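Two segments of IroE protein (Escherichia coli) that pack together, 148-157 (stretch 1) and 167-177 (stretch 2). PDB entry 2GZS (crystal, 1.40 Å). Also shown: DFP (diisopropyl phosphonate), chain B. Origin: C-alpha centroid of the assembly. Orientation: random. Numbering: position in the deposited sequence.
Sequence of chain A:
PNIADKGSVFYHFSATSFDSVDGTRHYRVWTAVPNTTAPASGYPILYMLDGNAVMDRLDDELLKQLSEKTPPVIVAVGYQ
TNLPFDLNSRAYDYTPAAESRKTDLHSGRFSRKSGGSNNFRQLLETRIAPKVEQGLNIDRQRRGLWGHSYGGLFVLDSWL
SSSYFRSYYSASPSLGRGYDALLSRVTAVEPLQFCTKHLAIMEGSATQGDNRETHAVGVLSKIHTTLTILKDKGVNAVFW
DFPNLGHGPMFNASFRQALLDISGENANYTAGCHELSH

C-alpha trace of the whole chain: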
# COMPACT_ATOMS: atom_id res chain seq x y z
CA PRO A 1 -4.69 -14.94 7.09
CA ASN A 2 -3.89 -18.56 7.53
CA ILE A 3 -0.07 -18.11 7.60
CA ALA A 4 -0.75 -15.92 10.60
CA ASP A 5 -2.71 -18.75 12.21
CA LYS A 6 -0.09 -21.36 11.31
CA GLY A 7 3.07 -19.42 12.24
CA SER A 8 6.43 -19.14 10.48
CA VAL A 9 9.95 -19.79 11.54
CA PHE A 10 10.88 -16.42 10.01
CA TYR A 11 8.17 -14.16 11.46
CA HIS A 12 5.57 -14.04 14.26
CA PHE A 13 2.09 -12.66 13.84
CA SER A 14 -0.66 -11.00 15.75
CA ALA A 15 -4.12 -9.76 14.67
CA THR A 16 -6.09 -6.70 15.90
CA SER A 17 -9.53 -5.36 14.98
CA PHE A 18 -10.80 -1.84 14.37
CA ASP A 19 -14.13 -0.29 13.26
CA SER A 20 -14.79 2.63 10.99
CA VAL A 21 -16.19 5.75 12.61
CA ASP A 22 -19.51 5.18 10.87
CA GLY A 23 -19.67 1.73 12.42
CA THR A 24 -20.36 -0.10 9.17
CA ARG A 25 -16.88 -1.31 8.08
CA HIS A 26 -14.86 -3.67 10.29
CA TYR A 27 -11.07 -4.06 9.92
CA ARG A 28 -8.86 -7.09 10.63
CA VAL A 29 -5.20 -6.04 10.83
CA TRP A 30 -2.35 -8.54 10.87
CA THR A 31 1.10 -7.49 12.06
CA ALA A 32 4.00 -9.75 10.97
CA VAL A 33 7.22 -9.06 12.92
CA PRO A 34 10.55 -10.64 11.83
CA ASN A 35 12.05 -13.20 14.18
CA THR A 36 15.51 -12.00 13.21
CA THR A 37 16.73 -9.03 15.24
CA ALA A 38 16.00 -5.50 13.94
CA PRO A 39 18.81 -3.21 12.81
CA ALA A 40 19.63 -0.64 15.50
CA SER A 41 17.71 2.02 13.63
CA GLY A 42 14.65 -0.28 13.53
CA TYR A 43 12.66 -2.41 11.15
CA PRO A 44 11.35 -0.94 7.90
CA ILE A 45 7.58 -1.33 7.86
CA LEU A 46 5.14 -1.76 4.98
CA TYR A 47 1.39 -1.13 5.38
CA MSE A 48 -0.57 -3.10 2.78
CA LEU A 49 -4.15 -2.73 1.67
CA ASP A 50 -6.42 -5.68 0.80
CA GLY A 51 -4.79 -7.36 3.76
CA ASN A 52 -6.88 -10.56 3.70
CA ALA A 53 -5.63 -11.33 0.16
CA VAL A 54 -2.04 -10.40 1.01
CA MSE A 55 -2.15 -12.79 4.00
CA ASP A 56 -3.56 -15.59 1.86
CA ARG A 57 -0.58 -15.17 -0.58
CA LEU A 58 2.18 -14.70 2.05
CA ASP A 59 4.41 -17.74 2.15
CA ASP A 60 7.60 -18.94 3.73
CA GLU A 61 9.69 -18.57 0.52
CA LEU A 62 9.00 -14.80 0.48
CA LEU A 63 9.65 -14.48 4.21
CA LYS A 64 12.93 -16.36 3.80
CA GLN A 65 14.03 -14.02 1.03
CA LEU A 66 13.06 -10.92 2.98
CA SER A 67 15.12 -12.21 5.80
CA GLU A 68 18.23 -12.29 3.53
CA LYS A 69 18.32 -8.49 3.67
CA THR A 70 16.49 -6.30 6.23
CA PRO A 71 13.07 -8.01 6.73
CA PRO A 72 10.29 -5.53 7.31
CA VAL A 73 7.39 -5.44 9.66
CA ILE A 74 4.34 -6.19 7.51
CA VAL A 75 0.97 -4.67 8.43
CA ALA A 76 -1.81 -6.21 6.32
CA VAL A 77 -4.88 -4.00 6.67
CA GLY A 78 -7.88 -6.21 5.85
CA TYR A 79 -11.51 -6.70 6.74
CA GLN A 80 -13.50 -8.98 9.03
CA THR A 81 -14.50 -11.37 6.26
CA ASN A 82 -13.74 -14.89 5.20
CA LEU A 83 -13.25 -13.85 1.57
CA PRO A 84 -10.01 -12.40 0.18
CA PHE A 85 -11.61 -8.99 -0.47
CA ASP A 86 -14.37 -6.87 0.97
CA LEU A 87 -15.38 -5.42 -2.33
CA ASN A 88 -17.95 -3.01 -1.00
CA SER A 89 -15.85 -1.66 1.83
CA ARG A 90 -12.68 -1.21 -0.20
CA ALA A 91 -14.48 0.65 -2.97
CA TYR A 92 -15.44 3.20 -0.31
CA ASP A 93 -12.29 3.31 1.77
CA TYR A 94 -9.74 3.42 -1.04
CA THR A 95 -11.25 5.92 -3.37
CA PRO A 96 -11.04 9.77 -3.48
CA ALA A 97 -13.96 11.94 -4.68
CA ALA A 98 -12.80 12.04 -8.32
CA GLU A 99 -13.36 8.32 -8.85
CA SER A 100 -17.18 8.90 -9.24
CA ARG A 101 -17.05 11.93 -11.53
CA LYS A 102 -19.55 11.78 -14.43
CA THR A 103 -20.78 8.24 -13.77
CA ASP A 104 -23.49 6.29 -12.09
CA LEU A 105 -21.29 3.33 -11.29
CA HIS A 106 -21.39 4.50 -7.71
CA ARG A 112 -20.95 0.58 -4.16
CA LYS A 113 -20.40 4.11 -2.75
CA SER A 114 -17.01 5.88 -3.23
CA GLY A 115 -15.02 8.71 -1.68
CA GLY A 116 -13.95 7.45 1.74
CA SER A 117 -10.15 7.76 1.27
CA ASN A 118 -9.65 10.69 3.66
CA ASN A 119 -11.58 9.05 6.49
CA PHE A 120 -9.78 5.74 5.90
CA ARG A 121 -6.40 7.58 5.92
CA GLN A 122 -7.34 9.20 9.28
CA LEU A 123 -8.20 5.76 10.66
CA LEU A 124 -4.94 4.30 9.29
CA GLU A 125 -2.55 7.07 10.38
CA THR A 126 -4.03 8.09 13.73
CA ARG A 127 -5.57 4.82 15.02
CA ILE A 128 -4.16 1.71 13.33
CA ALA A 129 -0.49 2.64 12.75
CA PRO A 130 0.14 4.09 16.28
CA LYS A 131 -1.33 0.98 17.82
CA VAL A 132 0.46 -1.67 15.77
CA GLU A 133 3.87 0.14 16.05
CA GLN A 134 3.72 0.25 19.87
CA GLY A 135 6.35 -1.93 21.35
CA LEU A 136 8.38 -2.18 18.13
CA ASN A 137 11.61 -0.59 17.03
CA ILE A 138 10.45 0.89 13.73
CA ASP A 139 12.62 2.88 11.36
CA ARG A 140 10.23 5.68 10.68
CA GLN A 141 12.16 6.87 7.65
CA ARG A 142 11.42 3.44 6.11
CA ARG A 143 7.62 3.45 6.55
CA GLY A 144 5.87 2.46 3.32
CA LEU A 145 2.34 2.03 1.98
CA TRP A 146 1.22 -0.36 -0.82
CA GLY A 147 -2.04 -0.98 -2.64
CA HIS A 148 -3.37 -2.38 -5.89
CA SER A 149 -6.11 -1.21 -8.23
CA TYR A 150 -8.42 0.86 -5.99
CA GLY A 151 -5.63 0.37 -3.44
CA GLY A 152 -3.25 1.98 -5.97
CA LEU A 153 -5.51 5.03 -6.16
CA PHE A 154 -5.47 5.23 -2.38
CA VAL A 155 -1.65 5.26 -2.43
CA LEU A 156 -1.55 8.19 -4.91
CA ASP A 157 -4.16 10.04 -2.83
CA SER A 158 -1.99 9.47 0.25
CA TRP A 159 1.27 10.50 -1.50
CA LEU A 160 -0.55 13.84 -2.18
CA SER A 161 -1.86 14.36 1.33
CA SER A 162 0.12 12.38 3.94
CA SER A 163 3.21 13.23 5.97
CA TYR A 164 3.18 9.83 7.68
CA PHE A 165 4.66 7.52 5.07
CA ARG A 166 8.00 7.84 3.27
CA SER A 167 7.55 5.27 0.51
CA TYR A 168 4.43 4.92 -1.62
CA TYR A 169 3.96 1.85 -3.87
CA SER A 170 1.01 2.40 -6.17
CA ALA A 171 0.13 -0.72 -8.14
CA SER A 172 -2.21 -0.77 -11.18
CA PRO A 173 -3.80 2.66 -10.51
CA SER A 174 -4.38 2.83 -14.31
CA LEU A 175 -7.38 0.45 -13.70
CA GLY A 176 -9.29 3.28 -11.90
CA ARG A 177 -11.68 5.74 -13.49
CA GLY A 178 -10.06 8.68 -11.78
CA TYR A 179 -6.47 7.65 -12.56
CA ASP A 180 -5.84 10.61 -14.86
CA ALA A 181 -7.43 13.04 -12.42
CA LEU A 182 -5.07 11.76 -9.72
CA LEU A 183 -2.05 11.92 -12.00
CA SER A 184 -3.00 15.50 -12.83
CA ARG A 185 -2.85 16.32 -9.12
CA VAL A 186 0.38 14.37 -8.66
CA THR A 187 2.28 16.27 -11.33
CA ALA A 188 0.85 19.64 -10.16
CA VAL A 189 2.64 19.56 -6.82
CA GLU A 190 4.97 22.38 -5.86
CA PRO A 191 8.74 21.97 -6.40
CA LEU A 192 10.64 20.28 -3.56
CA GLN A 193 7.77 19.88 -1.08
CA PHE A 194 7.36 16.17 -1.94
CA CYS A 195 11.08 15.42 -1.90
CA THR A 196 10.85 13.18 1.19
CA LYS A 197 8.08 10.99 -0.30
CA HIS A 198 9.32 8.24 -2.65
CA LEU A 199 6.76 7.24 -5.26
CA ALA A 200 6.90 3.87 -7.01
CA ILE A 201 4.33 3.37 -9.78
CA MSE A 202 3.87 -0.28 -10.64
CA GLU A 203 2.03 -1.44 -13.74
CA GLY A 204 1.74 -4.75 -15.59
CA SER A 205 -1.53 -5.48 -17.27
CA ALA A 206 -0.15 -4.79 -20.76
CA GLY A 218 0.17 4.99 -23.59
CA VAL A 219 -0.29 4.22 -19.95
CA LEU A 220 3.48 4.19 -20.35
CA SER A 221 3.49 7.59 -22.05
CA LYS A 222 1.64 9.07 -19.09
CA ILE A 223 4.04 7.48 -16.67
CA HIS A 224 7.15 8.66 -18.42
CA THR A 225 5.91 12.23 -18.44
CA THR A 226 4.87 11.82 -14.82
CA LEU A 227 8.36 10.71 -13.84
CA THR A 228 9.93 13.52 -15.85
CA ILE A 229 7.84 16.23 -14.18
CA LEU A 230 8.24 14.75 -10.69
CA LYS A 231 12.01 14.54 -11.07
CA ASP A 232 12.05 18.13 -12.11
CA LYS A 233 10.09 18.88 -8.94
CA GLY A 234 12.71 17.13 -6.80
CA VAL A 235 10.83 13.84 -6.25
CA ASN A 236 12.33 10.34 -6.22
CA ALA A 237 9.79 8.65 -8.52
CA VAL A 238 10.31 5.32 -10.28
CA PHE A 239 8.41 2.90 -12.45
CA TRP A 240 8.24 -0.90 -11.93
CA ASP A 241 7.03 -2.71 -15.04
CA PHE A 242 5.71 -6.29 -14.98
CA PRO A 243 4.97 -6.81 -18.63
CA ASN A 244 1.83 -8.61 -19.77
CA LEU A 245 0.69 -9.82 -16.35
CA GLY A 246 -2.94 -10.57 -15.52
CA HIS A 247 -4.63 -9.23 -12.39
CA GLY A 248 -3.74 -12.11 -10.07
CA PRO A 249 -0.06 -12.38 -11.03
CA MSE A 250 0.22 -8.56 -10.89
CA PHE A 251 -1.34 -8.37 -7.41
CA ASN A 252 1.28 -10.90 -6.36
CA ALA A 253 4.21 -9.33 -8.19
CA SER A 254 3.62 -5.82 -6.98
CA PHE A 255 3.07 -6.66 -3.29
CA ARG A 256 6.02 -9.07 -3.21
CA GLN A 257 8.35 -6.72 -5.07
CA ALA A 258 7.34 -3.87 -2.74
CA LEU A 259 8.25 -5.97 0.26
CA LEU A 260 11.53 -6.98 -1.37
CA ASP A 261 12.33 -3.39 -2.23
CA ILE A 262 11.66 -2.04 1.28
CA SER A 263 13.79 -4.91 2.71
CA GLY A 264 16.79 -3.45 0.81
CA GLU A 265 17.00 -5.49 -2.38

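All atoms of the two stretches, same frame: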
# COMPACT_ATOMS: atom_id res chain seq x y z
N HIS A 148 -3.16 -2.03 -4.48
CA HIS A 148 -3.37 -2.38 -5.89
C HIS A 148 -4.79 -2.01 -6.34
O HIS A 148 -5.73 -2.23 -5.63
CB HIS A 148 -3.17 -3.91 -6.03
CG HIS A 148 -3.46 -4.48 -7.40
ND1 HIS A 148 -4.70 -5.01 -7.71
CD2 HIS A 148 -2.67 -4.59 -8.49
CE1 HIS A 148 -4.63 -5.43 -8.97
NE2 HIS A 148 -3.45 -5.20 -9.50
N SER A 149 -4.79 -1.49 -7.57
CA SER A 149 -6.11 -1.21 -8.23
C SER A 149 -6.79 -0.07 -7.46
O SER A 149 -6.15 0.98 -7.41
CB SER A 149 -6.90 -2.51 -8.40
OG SER A 149 -8.04 -2.17 -9.31
N TYR A 150 -7.98 -0.24 -6.86
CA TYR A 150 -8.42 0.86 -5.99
C TYR A 150 -7.38 1.16 -4.92
O TYR A 150 -7.22 2.32 -4.54
CB TYR A 150 -9.76 0.52 -5.35
CG TYR A 150 -11.05 0.67 -6.17
CD1 TYR A 150 -11.08 1.66 -7.15
CD2 TYR A 150 -12.11 -0.14 -5.92
CE1 TYR A 150 -12.26 1.78 -7.88
CE2 TYR A 150 -13.31 -0.02 -6.64
CZ TYR A 150 -13.31 0.96 -7.61
OH TYR A 150 -14.47 1.14 -8.34
N GLY A 151 -6.69 0.13 -4.44
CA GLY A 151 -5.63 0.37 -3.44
C GLY A 151 -4.55 1.24 -4.04
O GLY A 151 -3.93 2.05 -3.35
N GLY A 152 -4.26 1.14 -5.36
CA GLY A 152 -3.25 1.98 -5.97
C GLY A 152 -3.68 3.45 -6.04
O GLY A 152 -2.86 4.36 -5.89
N LEU A 153 -5.01 3.66 -6.24
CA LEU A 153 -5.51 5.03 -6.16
C LEU A 153 -5.33 5.62 -4.74
O LEU A 153 -4.93 6.80 -4.61
CB LEU A 153 -7.03 5.13 -6.48
CG LEU A 153 -7.33 4.58 -7.89
CD1 LEU A 153 -8.85 4.66 -8.12
CD2 LEU A 153 -6.56 5.36 -8.94
N PHE A 154 -5.62 4.78 -3.76
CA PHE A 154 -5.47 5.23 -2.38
C PHE A 154 -4.03 5.65 -2.12
O PHE A 154 -3.77 6.64 -1.43
CB PHE A 154 -5.85 4.11 -1.38
CG PHE A 154 -5.71 4.62 0.05
CD1 PHE A 154 -6.66 5.47 0.60
CD2 PHE A 154 -4.60 4.24 0.81
CE1 PHE A 154 -6.47 5.97 1.90
CE2 PHE A 154 -4.39 4.73 2.10
CZ PHE A 154 -5.36 5.57 2.63
N VAL A 155 -3.06 4.87 -2.68
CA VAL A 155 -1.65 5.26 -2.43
C VAL A 155 -1.30 6.59 -3.04
O VAL A 155 -0.62 7.43 -2.46
CB VAL A 155 -0.73 4.16 -2.97
CG1 VAL A 155 0.76 4.53 -2.92
CG2 VAL A 155 -0.92 2.88 -2.17
N LEU A 156 -1.78 6.86 -4.28
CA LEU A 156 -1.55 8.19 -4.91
C LEU A 156 -2.19 9.31 -4.09
O LEU A 156 -1.56 10.35 -3.85
CB LEU A 156 -2.10 8.23 -6.33
CG LEU A 156 -1.40 7.33 -7.35
CD1 LEU A 156 -2.10 7.40 -8.72
CD2 LEU A 156 0.08 7.68 -7.48
N ASP A 157 -3.41 9.09 -3.66
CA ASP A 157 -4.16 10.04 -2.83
C ASP A 157 -3.36 10.35 -1.55
O ASP A 157 -3.29 11.52 -1.10
CB ASP A 157 -5.56 9.51 -2.56
CG ASP A 157 -6.47 10.50 -1.84
OD1 ASP A 157 -6.68 11.61 -2.42
OD2 ASP A 157 -7.00 10.26 -0.73
N SER A 167 7.52 5.97 1.79
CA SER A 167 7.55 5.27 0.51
C SER A 167 6.12 4.86 0.12
O SER A 167 5.36 4.37 0.94
CB SER A 167 8.45 4.01 0.58
OG SER A 167 9.80 4.51 0.59
N TYR A 168 5.83 5.13 -1.16
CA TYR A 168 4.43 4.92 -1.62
C TYR A 168 4.45 3.98 -2.83
O TYR A 168 4.99 4.45 -3.88
CB TYR A 168 3.84 6.28 -1.97
CG TYR A 168 3.62 7.19 -0.75
CD1 TYR A 168 2.41 7.36 -0.15
CD2 TYR A 168 4.77 7.85 -0.24
CE1 TYR A 168 2.24 8.17 0.97
CE2 TYR A 168 4.62 8.69 0.88
CZ TYR A 168 3.38 8.84 1.44
OH TYR A 168 3.24 9.67 2.55
N TYR A 169 3.92 2.80 -2.76
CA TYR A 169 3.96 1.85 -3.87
C TYR A 169 2.51 1.69 -4.40
O TYR A 169 1.64 1.09 -3.79
CB TYR A 169 4.43 0.50 -3.33
CG TYR A 169 5.85 0.45 -2.80
CD1 TYR A 169 6.88 0.15 -3.68
CD2 TYR A 169 6.11 0.71 -1.45
CE1 TYR A 169 8.21 0.09 -3.24
CE2 TYR A 169 7.42 0.62 -1.02
CZ TYR A 169 8.42 0.32 -1.90
OH TYR A 169 9.72 0.27 -1.38
N SER A 170 2.34 2.31 -5.56
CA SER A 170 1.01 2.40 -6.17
C SER A 170 0.92 1.39 -7.32
O SER A 170 1.58 1.69 -8.34
CB SER A 170 0.78 3.82 -6.71
OG SER A 170 -0.51 3.84 -7.34
N ALA A 171 0.18 0.34 -7.10
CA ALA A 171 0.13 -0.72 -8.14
C ALA A 171 -1.20 -0.70 -8.91
O ALA A 171 -2.25 -0.57 -8.31
CB ALA A 171 0.35 -2.05 -7.46
N SER A 172 -1.05 -0.79 -10.25
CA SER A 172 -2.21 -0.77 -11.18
C SER A 172 -3.22 0.38 -10.96
O SER A 172 -4.42 0.06 -11.05
CB SER A 172 -2.95 -2.10 -11.18
OG SER A 172 -1.98 -3.13 -11.53
N PRO A 173 -2.79 1.59 -10.67
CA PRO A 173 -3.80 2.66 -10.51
C PRO A 173 -4.45 2.95 -11.88
O PRO A 173 -5.58 3.51 -11.85
CB PRO A 173 -2.99 3.85 -9.99
CG PRO A 173 -1.60 3.62 -10.52
CD PRO A 173 -1.41 2.14 -10.50
N SER A 174 -3.81 2.58 -12.95
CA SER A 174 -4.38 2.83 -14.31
C SER A 174 -5.70 2.09 -14.43
O SER A 174 -6.46 2.43 -15.39
CB SER A 174 -3.43 2.38 -15.42
OG SER A 174 -3.30 0.97 -15.38
N LEU A 175 -6.10 1.14 -13.62
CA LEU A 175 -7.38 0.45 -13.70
C LEU A 175 -8.56 1.33 -13.23
O LEU A 175 -9.73 0.94 -13.46
CB LEU A 175 -7.34 -0.85 -12.86
CG LEU A 175 -6.23 -1.82 -13.30
CD1 LEU A 175 -6.24 -3.03 -12.38
CD2 LEU A 175 -6.46 -2.18 -14.78
N GLY A 176 -8.23 2.42 -12.54
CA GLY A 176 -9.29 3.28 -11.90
C GLY A 176 -9.80 4.38 -12.82
O GLY A 176 -9.15 4.93 -13.69
N ARG A 177 -11.14 4.65 -12.65
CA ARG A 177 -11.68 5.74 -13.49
C ARG A 177 -11.02 7.09 -13.24
O ARG A 177 -10.87 7.93 -14.13
CB ARG A 177 -13.16 5.91 -13.13
CG ARG A 177 -14.06 4.73 -13.43
CD ARG A 177 -15.50 5.22 -13.10
NE ARG A 177 -15.89 6.19 -14.14
CZ ARG A 177 -16.03 7.51 -14.04
NH1 ARG A 177 -15.81 8.23 -12.94
NH2 ARG A 177 -16.41 8.14 -15.15
C1 DFP B . -9.06 -4.94 -10.47
C2 DFP B . -10.42 -5.43 -10.96
C3 DFP B . -8.08 -6.08 -10.23
C1' DFP B . -11.06 -0.94 -9.81
C2' DFP B . -10.15 0.13 -10.33
C3' DFP B . -12.28 -1.04 -10.79
P DFP B . -9.39 -2.79 -8.88
O1P DFP B . -9.34 -4.32 -9.17
O2P DFP B . -10.42 -2.19 -9.91
O3P DFP B . -9.76 -2.48 -7.43

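The carbonyl of Ala 171 is the polar centre of the contact. Where the strand 167-171 ends beside the turn that leads into helix 150-157, His 148 and Ala 171 form a parallel bridge, and Ser 149 N donates to Ala 171 O at 2.8 Å with an N-H...O angle of 157°, favourable for a hydrogen bond. The same oxygen also receives two CA-H...O contacts, from His 148 CA at 3.2 Å and from Gly 152 CA at 3.6 Å. This close approach depends on the bare backbone of Gly 152: a CB built there would lie 2.3 Å from Ala 171 O, a clash.

The second hydrogen bond runs from the strand to the first turn of the helix. Ser 170, with chi1 in the t well, donates its OG to Gly 152 O at 2.8 Å. That carbonyl also accepts the helical bond from Leu 156 N to Gly 152 O (3.2 Å), so it serves both the helix and the strand. At the N-cap, Ser 149 O is likewise taken up by the first helical turn, by Leu 153 N at 3.1 Å and, weakly, by Gly 152 N at 2.8 Å. Beyond the strand, Ser 172 O takes a CA-H...O contact from Ser 149 CA (3.5 Å) and a hydrogen bond from Leu 175 N (3.3 Å), while Pro 173 O accepts from Gly 176 N (2.9 Å). Ser 172 OG stands 3.3 Å from His 148 NE2, a separation that leaves their bonding open.

Apolar groups fill the space around these polar links. Val 155 points toward the strand, placing CG1 3.7 Å from Tyr 168 CB and CG2 3.5 Å from Tyr 169 O; its compact branched side chain fits close against the backbone. Pro 173 packs against two leucines, with its CB 4.0 Å from Leu 153 CD2 and 3.9 Å from Leu 156 CD1. Gly 176 lets Leu 153 CD1 come within 4.0 Å of its CA, where a CB would clash with that methyl. Together the stretches bury 593 Å², and most of the contributing residues are buried.

Ser 149 OG makes no helix-capping bond; it is bonded covalently to DFP P at 1.5 Å. The phosphonate oxygen O3P accepts from Tyr 150 N at 2.9 Å and 171°, giving this first helical amide a partner. Both stretches touch the adduct: DFP C2' lies 3.3 Å from Leu 175 O, and DFP C3 sits 3.7 Å from His 148 CE1, at the edge of the imidazole.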